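Local atomic coordinates of type IV pilus secretin PilQ family protein (Vibrio cholerae, PDB entry 6W6M), a protein that probably forms, with thirteen identical subunits, the gated outer-membrane channel through which the type IV competence pilus of Vibrio cholerae passes. Residues A383-F394 with L405-Q413. Numbering follows the deposited sequence.
Sequences ASTSANASSIAF and LDLELSALQ
Ser390, Ile392 and Phe394 face Ala411, Leu409 and Leu407 as hydrogen-bonded pairs of an antiparallel hairpin, each joined by two reciprocal N-H...O=C bonds. The straightest runs from Phe394 N to Leu407 O (2.9 Å, 169°). The intervening pairs, Ser391 with Ser410 and Ala393 with Glu408, are non-hydrogen-bonded, their CA atoms closer together.

Polar side chains gather on the face of Ser391, Glu408 and Ser410. Ser410 OG, set between its own backbone N and carbonyl carbon (chi1 64°), accepts a bond from Ser384 N (3.2 Å) and so ties the incoming loop across the strand. Glu408 is extended: its CB lies 3.7 Å from Ala393 CB, while OE2 ends beside the Ser391 side chain. Its OE1 forms a salt bridge with Arg341, and Ser391 OG bonds to Gly355 O of a second subunit.

At the loop end, apolar contact brings Leu412 CB beside Ala389 CB (4.3 Å); beyond it, CD1 lies beside the Asn388 backbone carbonyl and CD2 meets Ser386 CB (3.6 Å).

With strand 320-347 bonded along the other edge of 405-413, the secretin barrel wall continues into the neighbouring subunit, one of whose strands pairs antiparallel with Ala393, Phe394 and Gln413; the buried carboxylate of Glu408, paired with Arg341, is probably ionised.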
ATOM      1  N   ALA A 383      56.227  26.301 -30.439  1.00 82.35           N
ATOM      2  CA  ALA A 383      57.094  25.565 -29.533  1.00 82.35           C
ATOM      3  C   ALA A 383      56.567  24.159 -29.276  1.00 82.35           C
ATOM      4  O   ALA A 383      55.360  23.928 -29.197  1.00 82.35           O
ATOM      5  CB  ALA A 383      57.227  26.305 -28.206  1.00 82.35           C
ATOM      6  N   SER A 384      57.497  23.220 -29.125  1.00 83.29           N
ATOM      7  CA  SER A 384      57.150  21.863 -28.726  1.00 83.29           C
ATOM      8  C   SER A 384      56.514  21.867 -27.346  1.00 83.29           C
ATOM      9  O   SER A 384      57.143  22.255 -26.360  1.00 83.29           O
ATOM     10  CB  SER A 384      58.394  20.980 -28.731  1.00 83.29           C
ATOM     11  OG  SER A 384      58.213  19.849 -27.909  1.00 83.29           O
ATOM     12  N   THR A 385      55.265  21.423 -27.277  1.00 87.91           N
ATOM     13  CA  THR A 385      54.450  21.518 -26.069  1.00 87.91           C
ATOM     14  C   THR A 385      54.517  20.199 -25.309  1.00 87.91           C
ATOM     15  O   THR A 385      53.777  19.260 -25.610  1.00 87.91           O
ATOM     16  CB  THR A 385      53.010  21.873 -26.423  1.00 87.91           C
ATOM     17  OG1 THR A 385      52.472  20.870 -27.293  1.00 87.91           O
ATOM     18  CG2 THR A 385      52.949  23.228 -27.111  1.00 87.91           C
ATOM     19  N   SER A 386      55.392  20.140 -24.315  1.00 87.92           N
ATOM     20  CA  SER A 386      55.562  18.963 -23.470  1.00 87.92           C
ATOM     21  C   SER A 386      56.234  19.426 -22.187  1.00 87.92           C
ATOM     22  O   SER A 386      56.562  20.604 -22.027  1.00 87.92           O
ATOM     23  CB  SER A 386      56.380  17.877 -24.162  1.00 87.92           C
ATOM     24  OG  SER A 386      55.815  17.527 -25.408  1.00 87.92           O
ATOM     25  N   ALA A 387      56.436  18.488 -21.267  1.00 89.09           N
ATOM     26  CA  ALA A 387      57.084  18.800 -20.002  1.00 89.09           C
ATOM     27  C   ALA A 387      58.551  18.399 -19.962  1.00 89.09           C
ATOM     28  O   ALA A 387      59.278  18.858 -19.075  1.00 89.09           O
ATOM     29  CB  ALA A 387      56.344  18.120 -18.845  1.00 89.09           C
ATOM     30  N   ASN A 388      58.997  17.558 -20.892  1.00 86.41           N
ATOM     31  CA  ASN A 388      60.371  17.089 -20.945  1.00 86.41           C
ATOM     32  C   ASN A 388      61.102  17.569 -22.189  1.00 86.41           C
ATOM     33  O   ASN A 388      62.122  16.985 -22.561  1.00 86.41           O
ATOM     34  CB  ASN A 388      60.409  15.564 -20.882  1.00 86.41           C
ATOM     35  CG  ASN A 388      59.521  15.004 -19.802  1.00 86.41           C
ATOM     36  OD1 ASN A 388      58.849  14.000 -20.001  1.00 86.41           O
ATOM     37  ND2 ASN A 388      59.513  15.651 -18.649  1.00 86.41           N
ATOM     38  N   ALA A 389      60.598  18.604 -22.848  1.00 84.50           N
ATOM     39  CA  ALA A 389      61.216  19.064 -24.078  1.00 84.50           C
ATOM     40  C   ALA A 389      62.445  19.911 -23.783  1.00 84.50           C
ATOM     41  O   ALA A 389      62.457  20.722 -22.856  1.00 84.50           O
ATOM     42  CB  ALA A 389      60.216  19.863 -24.906  1.00 84.50           C
ATOM     43  N   SER A 390      63.481  19.732 -24.598  1.00 81.82           N
ATOM     44  CA  SER A 390      64.743  20.440 -24.439  1.00 81.82           C
ATOM     45  C   SER A 390      64.904  21.470 -25.545  1.00 81.82           C
ATOM     46  O   SER A 390      64.513  21.228 -26.685  1.00 81.82           O
ATOM     47  CB  SER A 390      65.912  19.474 -24.458  1.00 81.82           C
ATOM     48  OG  SER A 390      65.795  18.545 -23.404  1.00 81.82           O
ATOM     49  N   SER A 391      65.499  22.612 -25.216  1.00 84.10           N
ATOM     50  CA  SER A 391      65.551  23.745 -26.127  1.00 84.10           C
ATOM     51  C   SER A 391      66.952  24.339 -26.180  1.00 84.10           C
ATOM     52  O   SER A 391      67.850  23.945 -25.439  1.00 84.10           O
ATOM     53  CB  SER A 391      64.549  24.820 -25.707  1.00 84.10           C
ATOM     54  OG  SER A 391      64.621  25.048 -24.313  1.00 84.10           O
ATOM     55  N   ILE A 392      67.126  25.289 -27.091  1.00 83.52           N
ATOM     56  CA  ILE A 392      68.331  26.115 -27.141  1.00 83.52           C
ATOM     57  C   ILE A 392      68.016  27.366 -27.949  1.00 83.52           C
ATOM     58  O   ILE A 392      67.335  27.305 -28.973  1.00 83.52           O
ATOM     59  CB  ILE A 392      69.537  25.333 -27.714  1.00 83.52           C
ATOM     60  CG1 ILE A 392      70.831  26.101 -27.460  1.00 83.52           C
ATOM     61  CG2 ILE A 392      69.369  25.050 -29.187  1.00 83.52           C
ATOM     62  CD1 ILE A 392      72.060  25.404 -27.954  1.00 83.52           C
ATOM     63  N   ALA A 393      68.517  28.508 -27.480  1.00 86.46           N
ATOM     64  CA  ALA A 393      68.152  29.799 -28.044  1.00 86.46           C
ATOM     65  C   ALA A 393      69.240  30.841 -28.260  1.00 86.46           C
ATOM     66  O   ALA A 393      70.058  31.091 -27.376  1.00 86.46           O
ATOM     67  CB  ALA A 393      67.068  30.412 -27.171  1.00 30.00           C
ATOM     68  N   PHE A 394      69.248  31.435 -29.447  1.00 88.44           N
ATOM     69  CA  PHE A 394      70.270  32.372 -29.885  1.00 88.44           C
ATOM     70  C   PHE A 394      69.662  33.756 -30.066  1.00 88.44           C
ATOM     71  O   PHE A 394      68.469  33.905 -30.343  1.00 88.44           O
ATOM     72  CB  PHE A 394      70.913  31.923 -31.195  1.00 88.44           C
ATOM     73  CG  PHE A 394      71.407  30.506 -31.177  1.00 88.44           C
ATOM     74  CD1 PHE A 394      70.665  29.492 -31.757  1.00 88.44           C
ATOM     75  CD2 PHE A 394      72.616  30.187 -30.590  1.00 88.44           C
ATOM     76  CE1 PHE A 394      71.119  28.194 -31.749  1.00 88.44           C
ATOM     77  CE2 PHE A 394      73.073  28.889 -30.580  1.00 88.44           C
ATOM     78  CZ  PHE A 394      72.323  27.892 -31.160  1.00 88.44           C
ATOM     79  N   LEU A 405      66.860  40.255 -32.697  1.00 92.97           N
ATOM     80  CA  LEU A 405      66.313  39.044 -33.294  1.00 92.97           C
ATOM     81  C   LEU A 405      66.611  37.839 -32.413  1.00 92.97           C
ATOM     82  O   LEU A 405      67.734  37.676 -31.934  1.00 92.97           O
ATOM     83  CB  LEU A 405      66.848  38.830 -34.712  1.00 92.97           C
ATOM     84  CG  LEU A 405      66.296  37.738 -35.616  1.00 92.97           C
ATOM     85  CD1 LEU A 405      66.325  38.173 -37.075  1.00 92.97           C
ATOM     86  CD2 LEU A 405      67.096  36.462 -35.420  1.00 92.97           C
ATOM     87  N   ASP A 406      65.593  36.996 -32.217  1.00 91.34           N
ATOM     88  CA  ASP A 406      65.654  35.827 -31.346  1.00 91.34           C
ATOM     89  C   ASP A 406      65.237  34.569 -32.097  1.00 91.34           C
ATOM     90  O   ASP A 406      64.307  34.605 -32.910  1.00 91.34           O
ATOM     91  CB  ASP A 406      64.731  35.993 -30.151  1.00 91.34           C
ATOM     92  CG  ASP A 406      65.225  37.012 -29.172  1.00 91.34           C
ATOM     93  OD1 ASP A 406      66.027  37.876 -29.567  1.00 91.34           O
ATOM     94  OD2 ASP A 406      64.825  36.942 -27.998  1.00 91.34           O
ATOM     95  N   LEU A 407      65.888  33.445 -31.777  1.00 84.27           N
ATOM     96  CA  LEU A 407      65.556  32.164 -32.395  1.00 84.27           C
ATOM     97  C   LEU A 407      65.772  31.020 -31.417  1.00 84.27           C
ATOM     98  O   LEU A 407      66.898  30.807 -30.975  1.00 84.27           O
ATOM     99  CB  LEU A 407      66.401  31.927 -33.648  1.00 84.27           C
ATOM    100  CG  LEU A 407      66.230  30.595 -34.382  1.00 84.27           C
ATOM    101  CD1 LEU A 407      64.830  30.444 -34.918  1.00 84.27           C
ATOM    102  CD2 LEU A 407      67.222  30.477 -35.512  1.00 84.27           C
ATOM    103  N   GLU A 408      64.718  30.252 -31.127  1.00 82.91           N
ATOM    104  CA  GLU A 408      64.787  29.119 -30.209  1.00 82.91           C
ATOM    105  C   GLU A 408      64.271  27.852 -30.873  1.00 82.91           C
ATOM    106  O   GLU A 408      63.235  27.874 -31.542  1.00 82.91           O
ATOM    107  CB  GLU A 408      63.981  29.384 -28.944  1.00 82.91           C
ATOM    108  CG  GLU A 408      64.075  28.273 -27.929  1.00 82.91           C
ATOM    109  CD  GLU A 408      63.309  28.572 -26.660  1.00 82.91           C
ATOM    110  OE1 GLU A 408      62.670  29.636 -26.588  1.00 82.91           O
ATOM    111  OE2 GLU A 408      63.330  27.736 -25.731  1.00 82.91           O
ATOM    112  N   LEU A 409      64.979  26.720 -30.675  1.00 80.14           N
ATOM    113  CA  LEU A 409      64.573  25.403 -31.136  1.00 80.14           C
ATOM    114  C   LEU A 409      64.252  24.520 -29.942  1.00 80.14           C
ATOM    115  O   LEU A 409      64.869  24.651 -28.884  1.00 80.14           O
ATOM    116  CB  LEU A 409      65.675  24.747 -31.959  1.00 80.14           C
ATOM    117  CG  LEU A 409      66.040  25.414 -33.277  1.00 80.14           C
ATOM    118  CD1 LEU A 409      67.234  24.729 -33.885  1.00 80.14           C
ATOM    119  CD2 LEU A 409      64.876  25.377 -34.235  1.00 80.14           C
ATOM    120  N   SER A 410      63.302  23.637 -30.103  1.00 78.53           N
ATOM    121  CA  SER A 410      62.986  22.705 -29.029  1.00 78.53           C
ATOM    122  C   SER A 410      62.582  21.362 -29.611  1.00 78.53           C
ATOM    123  O   SER A 410      62.075  21.281 -30.729  1.00 78.53           O
ATOM    124  CB  SER A 410      61.884  23.241 -28.118  1.00 78.53           C
ATOM    125  OG  SER A 410      60.676  23.382 -28.829  1.00 78.53           O
ATOM    126  N   ALA A 411      62.802  20.310 -28.827  1.00 77.39           N
ATOM    127  CA  ALA A 411      62.658  18.949 -29.321  1.00 77.39           C
ATOM    128  C   ALA A 411      62.318  18.009 -28.175  1.00 77.39           C
ATOM    129  O   ALA A 411      62.488  18.340 -26.999  1.00 77.39           O
ATOM    130  CB  ALA A 411      63.927  18.490 -30.026  1.00 77.39           C
ATOM    131  N   LEU A 412      61.824  16.823 -28.538  1.00 80.26           N
ATOM    132  CA  LEU A 412      61.588  15.747 -27.581  1.00 80.26           C
ATOM    133  C   LEU A 412      61.451  14.432 -28.326  1.00 80.26           C
ATOM    134  O   LEU A 412      60.944  14.406 -29.445  1.00 80.26           O
ATOM    135  CB  LEU A 412      60.330  16.000 -26.749  1.00 80.26           C
ATOM    136  CG  LEU A 412      59.926  14.914 -25.754  1.00 80.26           C
ATOM    137  CD1 LEU A 412      60.988  14.741 -24.703  1.00 80.26           C
ATOM    138  CD2 LEU A 412      58.612  15.259 -25.112  1.00 80.26           C
ATOM    139  N   GLN A 413      61.918  13.330 -27.733  1.00 79.26           N
ATOM    140  CA  GLN A 413      61.785  11.998 -28.325  1.00 79.26           C
ATOM    141  C   GLN A 413      61.828  10.891 -27.266  1.00 79.26           C
ATOM    142  O   GLN A 413      62.875  10.673 -26.667  1.00 79.26           O
ATOM    143  CB  GLN A 413      62.894  11.755 -29.345  1.00 79.26           C
ATOM    144  CG  GLN A 413      62.736  10.450 -30.105  1.00 79.26           C
ATOM    145  CD  GLN A 413      63.741  10.302 -31.225  1.00 79.26           C
ATOM    146  OE1 GLN A 413      64.512  11.216 -31.505  1.00 79.26           O
ATOM    147  NE2 GLN A 413      63.740   9.144 -31.871  1.00 79.26           N
TER